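PDB 5VHV: alkylpurine DNA glycosylase AlkC, which excises alkylated purine bases from damaged DNA as a glycosylase of base excision repair, without flipping the damaged nucleotide out of the helix. Local coordinates for residues 287-292 and 310-315; 249-254 and 283-288; 64-69 and 97-102. All blocks are in the same frame, centred on the assembly; numbering follows the deposited sequence.

Interaction 1 (287-292 and 310-315); sequences LVVDYA and KAFSLG
L287 and F312 form one hydrogen-bonded pair in the antiparallel ladder between two adjacent strands. L287 N donates to F312 O at 2.8 Å, and F312 N returns a bond to L287 O at 3.0 Å. V289 and K310 repeat this two-way pairing further along. Between them lies the non-hydrogen-bonded pair V288 and A311. Here A311 CA also approaches L287 O at 3.3 Å as a CA-H...O contact. The strand axes run at 157°, so the ladder is twisted.

The side chains of L287, V289, K310 and F312 share one face of the sheet. L287 has CG beside its backbone N, and CD1 is anti to CA (chi2 -179°). That methyl does most of the touching. It lies 3.9 Å from L314 CD2 and 4.1 Å from F312 CZ. F312 CG is held between the backbone N and the carbonyl carbon (chi1 70°), the crowded position. V289 CG2 meets the ring at its edge, 3.9 Å from F312 CE1. K310 CE lies over one ring face, 3.8 Å above the plane and toward the rim. The K310 ammonium group continues away from the strand 287-292. On the opposite face of the sheet, V288 CG2 and A311 CB touch only loosely.

The contact belongs to the hairpin of strands 285-294 and 305-314 in the C-terminal beta domain, whose topology is consistent with an immunoglobulin-like fold. Within this chain 305-314 is an outermost strand of the sheet. On its other side, strand 285-294 pairs with 339-347, as in the backbone bonding of D290 with L346. V289 packs on F275 and L277 of strand 270-279 and on I322 of strand 319-327, while F312 and L314 touch Q320.

Interaction 2 (249-254 and 283-288); sequences AKAEVK and APQKLV
Q285 reaches E252 with a pair of hydrogen bonds, its side-chain amide serving both the N-H and the C=O of that one residue. The site lies at one end of the C-terminal beta domain, probably immunoglobulin-like. The amide ties the start of strand 285-294 to the loop that leads into strand 253-265. These two strands are not neighbours in the sheet.

E252 N donates to Q285 OE1 at 2.8 Å, in the carbonyl plane and on a lone pair. Q285 NE2 donates to E252 O at 2.9 Å. This second bond is less regular, because the donor stands 41° out of the plane of the E252 carbonyl. Q285 CG lies between the backbone N and the carbonyl carbon (chi1 65°), and the chain beyond it is extended toward E252. Both residues also pair through their backbones, E252 with T280 and Q285 with L314.

Apolar groups flank the amide. V253 CG1 lies 3.9 Å from Q285 NE2. A251 CB meets the second methyl of L287, CD2, at 3.8 Å, and V347 of strand 339-347 packs on both residues.

Q285 OE1 has two donors. The second is a water that gives one hydrogen to Q285 OE1 at 2.7 Å and the other to K250 O at 3.1 Å.

Interaction 3 (64-69 and 97-102); sequences DYPQTL and RDDFKR
P66 packs over the flat face of the R102 guanidinium. P66 CB stands 3.7 Å above the centre of that R102 group. The two side chains cross at about a right angle. The apolar part is L69 CD1 on the aliphatic chain of R102, 3.7 Å from R102 CD.

The charged part is the salt bridge within 97-102, where R102 NE donates to D99 OD2 at 2.9 Å. R102 CG is anti to the backbone N (chi1 -164°), and a later bend at chi3 swings NE round. D99 OD2 also lies at the edge of the Y65 ring, 3.8 Å from Y65 CD2. An alanine in place of D99 would probably leave R102 NE without its charged mate and the guanidinium freer to turn off P66.

A water donates to P66 O and accepts weakly from R102 NH1. No direct hydrogen bond joins 64-69 to 97-102; the bond of Y65 OH to S103 OG lies just beyond them, in helix 100-110.

The D99 carboxylate thus probably fixes the turn of the guanidinium from within its own segment. What crosses between the first turns of helices 65-75 and 100-110 is then mainly packing on a preset arginine.

In the fold
Interactions 1 and 2 belong to the C-terminal beta domain and share strand 285-294, with L287 reaching into both. They touch directly, since L314 N probably bonds to Q285 O. Interaction 1 is partly buried and relies on regular backbone pairing with apolar packing. Interaction 2 is a surface contact that joins strand 285-294 to the loop entering strand 253-265 through one amide, a water and a little apolar packing. Interaction 3 is also at the surface, but in the helical part, with its centre about 54 Å from that of interaction 1 and 59 Å from that of interaction 2. There a salt bridge inside one segment shapes the packing between two helix starts.

Interaction 1 (287-292 and 310-315)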
loop_
_atom_site.group_PDB
_atom_site.type_symbol
_atom_site.label_atom_id
_atom_site.label_comp_id
_atom_site.label_asym_id
_atom_site.label_seq_id
_atom_site.Cartn_x
_atom_site.Cartn_y
_atom_site.Cartn_z
ATOM N N LEU A 287 11.161 17.409 16.439
ATOM C CA LEU A 287 9.916 16.939 17.027
ATOM C C LEU A 287 9.085 16.192 15.998
ATOM O O LEU A 287 8.995 16.595 14.835
ATOM C CB LEU A 287 9.078 18.097 17.577
ATOM C CG LEU A 287 9.716 18.971 18.664
ATOM C CD1 LEU A 287 8.762 20.055 19.136
ATOM C CD2 LEU A 287 10.140 18.114 19.828
ATOM N N VAL A 288 8.453 15.123 16.456
ATOM C CA VAL A 288 7.392 14.448 15.723
ATOM C C VAL A 288 6.123 14.667 16.530
ATOM O O VAL A 288 6.012 14.193 17.667
ATOM C CB VAL A 288 7.692 12.961 15.514
ATOM C CG1 VAL A 288 6.424 12.214 15.013
ATOM C CG2 VAL A 288 8.844 12.824 14.501
ATOM N N VAL A 289 5.203 15.443 15.973
ATOM C CA VAL A 289 3.958 15.820 16.628
ATOM C C VAL A 289 2.814 15.144 15.888
ATOM O O VAL A 289 2.577 15.427 14.709
ATOM C CB VAL A 289 3.773 17.344 16.635
ATOM C CG1 VAL A 289 2.518 17.722 17.401
ATOM C CG2 VAL A 289 4.986 18.031 17.258
ATOM N N ASP A 290 2.102 14.267 16.588
ATOM C CA ASP A 290 0.924 13.592 16.060
ATOM C C ASP A 290 -0.226 13.794 17.053
ATOM O O ASP A 290 -0.071 14.438 18.093
ATOM C CB ASP A 290 1.214 12.097 15.815
ATOM C CG ASP A 290 2.213 11.861 14.685
ATOM O OD1 ASP A 290 2.277 12.692 13.744
ATOM O OD2 ASP A 290 2.926 10.832 14.712
ATOM N N TYR A 291 -1.412 13.289 16.724
ATOM C CA TYR A 291 -2.512 13.300 17.682
ATOM C C TYR A 291 -3.306 12.024 17.524
ATOM O O TYR A 291 -3.173 11.307 16.532
ATOM C CB TYR A 291 -3.437 14.516 17.526
ATOM C CG TYR A 291 -4.267 14.578 16.265
ATOM C CD1 TYR A 291 -3.712 15.012 15.077
ATOM C CD2 TYR A 291 -5.634 14.282 16.283
ATOM C CE1 TYR A 291 -4.462 15.104 13.933
ATOM C CE2 TYR A 291 -6.397 14.381 15.129
ATOM C CZ TYR A 291 -5.808 14.803 13.977
ATOM O OH TYR A 291 -6.532 14.916 12.822
ATOM N N ALA A 292 -4.093 11.706 18.545
ATOM C CA ALA A 292 -4.899 10.502 18.498
ATOM C C ALA A 292 -6.309 10.777 18.991
ATOM O O ALA A 292 -6.513 11.583 19.899
ATOM C CB ALA A 292 -4.280 9.396 19.327
ATOM N N LYS A 310 2.630 17.156 12.378
ATOM C CA LYS A 310 3.759 17.946 11.905
ATOM C C LYS A 310 5.054 17.316 12.396
ATOM O O LYS A 310 5.142 16.891 13.548
ATOM C CB LYS A 310 3.634 19.390 12.425
ATOM C CG LYS A 310 4.456 20.435 11.696
ATOM C CD LYS A 310 4.303 21.799 12.376
ATOM C CE LYS A 310 5.147 22.877 11.715
ATOM N NZ LYS A 310 4.616 23.281 10.387
ATOM N N ALA A 311 6.061 17.271 11.533
ATOM C CA ALA A 311 7.417 16.907 11.933
ATOM C C ALA A 311 8.311 18.093 11.606
ATOM O O ALA A 311 8.363 18.526 10.452
ATOM C CB ALA A 311 7.888 15.644 11.218
ATOM N N PHE A 312 9.000 18.628 12.599
ATOM C CA PHE A 312 9.760 19.852 12.364
ATOM C C PHE A 312 10.782 20.040 13.472
ATOM O O PHE A 312 10.784 19.325 14.476
ATOM C CB PHE A 312 8.832 21.073 12.282
ATOM C CG PHE A 312 8.223 21.452 13.596
ATOM C CD1 PHE A 312 7.279 20.632 14.194
ATOM C CD2 PHE A 312 8.593 22.621 14.242
ATOM C CE1 PHE A 312 6.728 20.968 15.411
ATOM C CE2 PHE A 312 8.034 22.963 15.456
ATOM C CZ PHE A 312 7.106 22.132 16.039
ATOM N N SER A 313 11.640 21.040 13.273
ATOM C CA SER A 313 12.621 21.469 14.257
ATOM C C SER A 313 12.127 22.734 14.941
ATOM O O SER A 313 11.747 23.700 14.269
ATOM C CB SER A 313 13.975 21.723 13.600
ATOM O OG SER A 313 14.843 22.391 14.491
ATOM N N LEU A 314 12.130 22.716 16.272
ATOM C CA LEU A 314 11.714 23.841 17.099
ATOM C C LEU A 314 12.954 24.528 17.660
ATOM O O LEU A 314 13.735 23.907 18.392
ATOM C CB LEU A 314 10.800 23.366 18.230
ATOM C CG LEU A 314 10.157 24.451 19.109
ATOM C CD1 LEU A 314 9.258 25.384 18.292
ATOM C CD2 LEU A 314 9.370 23.798 20.239
ATOM N N GLY A 315 13.121 25.811 17.334
ATOM C CA GLY A 315 14.289 26.549 17.795
ATOM C C GLY A 315 14.337 26.689 19.304
ATOM O O GLY A 315 13.340 26.558 20.007
#

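Interaction 2 (249-254 and 283-288)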
loop_
_atom_site.group_PDB
_atom_site.type_symbol
_atom_site.label_atom_id
_atom_site.label_comp_id
_atom_site.label_asym_id
_atom_site.label_seq_id
_atom_site.Cartn_x
_atom_site.Cartn_y
_atom_site.Cartn_z
ATOM N N ALA A 249 14.329 11.561 21.766
ATOM C CA ALA A 249 14.475 12.168 23.084
ATOM C C ALA A 249 13.152 12.771 23.535
ATOM O O ALA A 249 12.362 13.263 22.729
ATOM C CB ALA A 249 15.559 13.253 23.067
ATOM N N LYS A 250 12.917 12.744 24.844
ATOM C CA LYS A 250 11.747 13.421 25.375
ATOM C C LYS A 250 11.782 14.887 24.964
ATOM O O LYS A 250 12.838 15.530 24.962
ATOM C CB LYS A 250 11.693 13.284 26.898
ATOM C CG LYS A 250 11.514 11.833 27.360
ATOM C CD LYS A 250 10.397 11.654 28.383
ATOM C CE LYS A 250 10.937 11.556 29.802
ATOM N NZ LYS A 250 9.833 11.437 30.802
ATOM N N ALA A 251 10.625 15.406 24.580
ATOM C CA ALA A 251 10.562 16.776 24.101
ATOM C C ALA A 251 10.730 17.732 25.268
ATOM O O ALA A 251 10.059 17.594 26.291
ATOM C CB ALA A 251 9.235 17.026 23.393
ATOM N N GLU A 252 11.636 18.694 25.113
ATOM C CA GLU A 252 11.843 19.736 26.115
ATOM C C GLU A 252 10.976 20.919 25.704
ATOM O O GLU A 252 11.424 21.876 25.074
ATOM C CB GLU A 252 13.320 20.096 26.220
ATOM C CG GLU A 252 14.204 18.957 26.711
ATOM C CD GLU A 252 13.837 18.480 28.106
ATOM O OE1 GLU A 252 13.271 19.277 28.883
ATOM O OE2 GLU A 252 14.112 17.302 28.424
ATOM N N VAL A 253 9.690 20.824 26.048
ATOM C CA VAL A 253 8.691 21.791 25.605
ATOM C C VAL A 253 7.607 21.912 26.662
ATOM O O VAL A 253 7.414 21.019 27.487
ATOM C CB VAL A 253 8.034 21.393 24.257
ATOM C CG1 VAL A 253 9.071 21.254 23.145
ATOM C CG2 VAL A 253 7.223 20.110 24.415
ATOM N N LYS A 254 6.886 23.026 26.614
ATOM C CA LYS A 254 5.621 23.204 27.311
ATOM C C LYS A 254 4.516 23.349 26.276
ATOM O O LYS A 254 4.738 23.894 25.197
ATOM C CB LYS A 254 5.653 24.436 28.224
ATOM C CG LYS A 254 6.588 24.280 29.417
ATOM C CD LYS A 254 6.482 25.442 30.401
ATOM C CE LYS A 254 7.054 26.729 29.833
ATOM N NZ LYS A 254 7.436 27.695 30.915
ATOM N N ALA A 283 18.928 24.544 22.709
ATOM C CA ALA A 283 19.286 24.284 21.325
ATOM C C ALA A 283 18.059 23.782 20.584
ATOM O O ALA A 283 17.073 23.371 21.207
ATOM C CB ALA A 283 20.416 23.249 21.224
ATOM N N PRO A 284 18.081 23.814 19.253
ATOM C CA PRO A 284 16.941 23.301 18.488
ATOM C C PRO A 284 16.716 21.826 18.777
ATOM O O PRO A 284 17.626 21.101 19.184
ATOM C CB PRO A 284 17.356 23.523 17.031
ATOM C CG PRO A 284 18.432 24.526 17.076
ATOM C CD PRO A 284 19.143 24.326 18.372
ATOM N N GLN A 285 15.482 21.380 18.567
ATOM C CA GLN A 285 15.164 19.976 18.772
ATOM C C GLN A 285 14.188 19.508 17.710
ATOM O O GLN A 285 13.254 20.225 17.338
ATOM C CB GLN A 285 14.607 19.716 20.188
ATOM C CG GLN A 285 13.285 20.355 20.500
ATOM C CD GLN A 285 12.978 20.344 22.002
ATOM O OE1 GLN A 285 12.765 19.281 22.602
ATOM N NE2 GLN A 285 12.971 21.530 22.618
ATOM N N LYS A 286 14.434 18.306 17.212
ATOM C CA LYS A 286 13.562 17.685 16.230
ATOM C C LYS A 286 12.349 17.080 16.932
ATOM O O LYS A 286 12.491 16.349 17.919
ATOM C CB LYS A 286 14.320 16.612 15.449
ATOM C CG LYS A 286 15.349 17.169 14.462
ATOM C CD LYS A 286 16.052 16.054 13.684
ATOM C CE LYS A 286 17.187 16.604 12.825
ATOM N NZ LYS A 286 18.182 17.386 13.618
ATOM N N LEU A 287 11.161 17.409 16.439
ATOM C CA LEU A 287 9.916 16.939 17.027
ATOM C C LEU A 287 9.085 16.192 15.998
ATOM O O LEU A 287 8.995 16.595 14.835
ATOM C CB LEU A 287 9.078 18.097 17.577
ATOM C CG LEU A 287 9.716 18.971 18.664
ATOM C CD1 LEU A 287 8.762 20.055 19.136
ATOM C CD2 LEU A 287 10.140 18.114 19.828
ATOM N N VAL A 288 8.453 15.123 16.456
ATOM C CA VAL A 288 7.392 14.448 15.723
ATOM C C VAL A 288 6.123 14.667 16.530
ATOM O O VAL A 288 6.012 14.193 17.667
ATOM C CB VAL A 288 7.692 12.961 15.514
ATOM C CG1 VAL A 288 6.424 12.214 15.013
ATOM C CG2 VAL A 288 8.844 12.824 14.501
HETATM O O HOH W 1 13.825 16.789 22.346
#

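Interaction 3 (64-69 and 97-102)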
loop_
_atom_site.group_PDB
_atom_site.type_symbol
_atom_site.label_atom_id
_atom_site.label_comp_id
_atom_site.label_asym_id
_atom_site.label_seq_id
_atom_site.Cartn_x
_atom_site.Cartn_y
_atom_site.Cartn_z
ATOM N N ASP A 64 -2.893 -23.831 -27.700
ATOM C CA ASP A 64 -2.300 -24.251 -26.441
ATOM C C ASP A 64 -1.718 -23.055 -25.695
ATOM O O ASP A 64 -1.839 -21.896 -26.109
ATOM C CB ASP A 64 -1.262 -25.343 -26.689
ATOM C CG ASP A 64 -0.036 -24.861 -27.454
ATOM O OD1 ASP A 64 0.211 -23.641 -27.571
ATOM O OD2 ASP A 64 0.701 -25.737 -27.940
ATOM N N TYR A 65 -1.093 -23.343 -24.551
ATOM C CA TYR A 65 -0.628 -22.258 -23.691
ATOM C C TYR A 65 0.496 -21.452 -24.334
ATOM O O TYR A 65 0.380 -20.214 -24.406
ATOM C CB TYR A 65 -0.238 -22.834 -22.323
ATOM C CG TYR A 65 0.317 -21.823 -21.364
ATOM C CD1 TYR A 65 -0.498 -20.863 -20.809
ATOM C CD2 TYR A 65 1.662 -21.826 -21.007
ATOM C CE1 TYR A 65 0.007 -19.925 -19.919
ATOM C CE2 TYR A 65 2.171 -20.904 -20.128
ATOM C CZ TYR A 65 1.348 -19.956 -19.576
ATOM O OH TYR A 65 1.842 -19.007 -18.693
ATOM N N PRO A 66 1.587 -22.050 -24.816
ATOM C CA PRO A 66 2.613 -21.224 -25.478
ATOM C C PRO A 66 2.081 -20.429 -26.658
ATOM O O PRO A 66 2.461 -19.266 -26.837
ATOM C CB PRO A 66 3.665 -22.252 -25.919
ATOM C CG PRO A 66 3.438 -23.451 -25.042
ATOM C CD PRO A 66 1.959 -23.481 -24.788
ATOM N N GLN A 67 1.209 -21.024 -27.472
ATOM C CA GLN A 67 0.649 -20.308 -28.616
ATOM C C GLN A 67 -0.216 -19.139 -28.169
ATOM O O GLN A 67 -0.160 -18.047 -28.756
ATOM C CB GLN A 67 -0.177 -21.260 -29.485
ATOM C CG GLN A 67 0.611 -22.364 -30.177
ATOM C CD GLN A 67 -0.301 -23.408 -30.831
ATOM O OE1 GLN A 67 -1.379 -23.742 -30.317
ATOM N NE2 GLN A 67 0.128 -23.915 -31.974
ATOM N N THR A 68 -1.026 -19.338 -27.134
ATOM C CA THR A 68 -1.832 -18.232 -26.629
ATOM C C THR A 68 -0.937 -17.133 -26.060
ATOM O O THR A 68 -1.198 -15.943 -26.272
ATOM C CB THR A 68 -2.842 -18.730 -25.581
ATOM O OG1 THR A 68 -3.692 -19.730 -26.173
ATOM C CG2 THR A 68 -3.708 -17.588 -25.084
ATOM N N LEU A 69 0.135 -17.507 -25.350
ATOM C CA LEU A 69 1.036 -16.488 -24.807
ATOM C C LEU A 69 1.613 -15.620 -25.920
ATOM O O LEU A 69 1.740 -14.400 -25.764
ATOM C CB LEU A 69 2.169 -17.135 -24.005
ATOM C CG LEU A 69 1.906 -17.580 -22.570
ATOM C CD1 LEU A 69 3.237 -18.006 -21.971
ATOM C CD2 LEU A 69 1.249 -16.492 -21.720
ATOM N N ARG A 97 0.956 -22.860 -14.583
ATOM C CA ARG A 97 1.605 -23.476 -13.418
ATOM C C ARG A 97 2.573 -24.606 -13.792
ATOM O O ARG A 97 3.552 -24.846 -13.065
ATOM C CB ARG A 97 0.546 -24.030 -12.461
ATOM C CG ARG A 97 -0.358 -23.003 -11.755
ATOM C CD ARG A 97 -1.295 -23.740 -10.776
ATOM N NE ARG A 97 -2.371 -22.912 -10.231
ATOM C CZ ARG A 97 -2.357 -22.326 -9.031
ATOM N NH1 ARG A 97 -1.315 -22.456 -8.216
ATOM N NH2 ARG A 97 -3.396 -21.597 -8.638
ATOM N N ASP A 98 2.304 -25.339 -14.879
ATOM C CA ASP A 98 3.152 -26.449 -15.316
ATOM C C ASP A 98 4.099 -26.063 -16.450
ATOM O O ASP A 98 4.629 -26.942 -17.140
ATOM C CB ASP A 98 2.310 -27.660 -15.746
ATOM C CG ASP A 98 3.168 -28.934 -15.943
ATOM O OD1 ASP A 98 3.944 -29.259 -15.021
ATOM O OD2 ASP A 98 3.090 -29.601 -17.005
ATOM N N ASP A 99 4.331 -24.772 -16.649
ATOM C CA ASP A 99 5.271 -24.280 -17.642
ATOM C C ASP A 99 5.965 -23.093 -16.954
ATOM O O ASP A 99 5.827 -21.920 -17.329
ATOM C CB ASP A 99 4.557 -23.894 -18.942
ATOM C CG ASP A 99 5.477 -23.885 -20.141
ATOM O OD1 ASP A 99 6.692 -24.124 -19.974
ATOM O OD2 ASP A 99 4.986 -23.619 -21.260
ATOM N N PHE A 100 6.709 -23.420 -15.890
ATOM C CA PHE A 100 7.206 -22.412 -14.951
ATOM C C PHE A 100 8.111 -21.394 -15.630
ATOM O O PHE A 100 7.916 -20.182 -15.488
ATOM C CB PHE A 100 7.940 -23.098 -13.800
ATOM C CG PHE A 100 8.457 -22.146 -12.766
ATOM C CD1 PHE A 100 7.626 -21.679 -11.772
ATOM C CD2 PHE A 100 9.773 -21.697 -12.799
ATOM C CE1 PHE A 100 8.097 -20.797 -10.822
ATOM C CE2 PHE A 100 10.226 -20.792 -11.845
ATOM C CZ PHE A 100 9.389 -20.357 -10.871
ATOM N N LYS A 101 9.126 -21.859 -16.360
ATOM C CA LYS A 101 10.103 -20.906 -16.865
ATOM C C LYS A 101 9.468 -19.973 -17.884
ATOM O O LYS A 101 9.708 -18.759 -17.868
ATOM C CB LYS A 101 11.302 -21.656 -17.440
ATOM C CG LYS A 101 12.182 -22.155 -16.310
ATOM C CD LYS A 101 13.198 -23.178 -16.722
ATOM C CE LYS A 101 13.999 -23.602 -15.502
ATOM N NZ LYS A 101 14.750 -24.846 -15.746
ATOM N N ARG A 102 8.605 -20.515 -18.738
ATOM C CA ARG A 102 7.920 -19.665 -19.701
ATOM C C ARG A 102 7.019 -18.667 -18.990
ATOM O O ARG A 102 6.923 -17.506 -19.404
ATOM C CB ARG A 102 7.107 -20.525 -20.664
ATOM C CG ARG A 102 6.667 -19.799 -21.904
ATOM C CD ARG A 102 5.686 -20.638 -22.713
ATOM N NE ARG A 102 6.270 -21.893 -23.178
ATOM C CZ ARG A 102 6.984 -22.029 -24.288
ATOM N NH1 ARG A 102 7.232 -20.975 -25.061
ATOM N NH2 ARG A 102 7.447 -23.226 -24.623
HETATM O O HOH W 2 4.911 -18.791 -26.084
#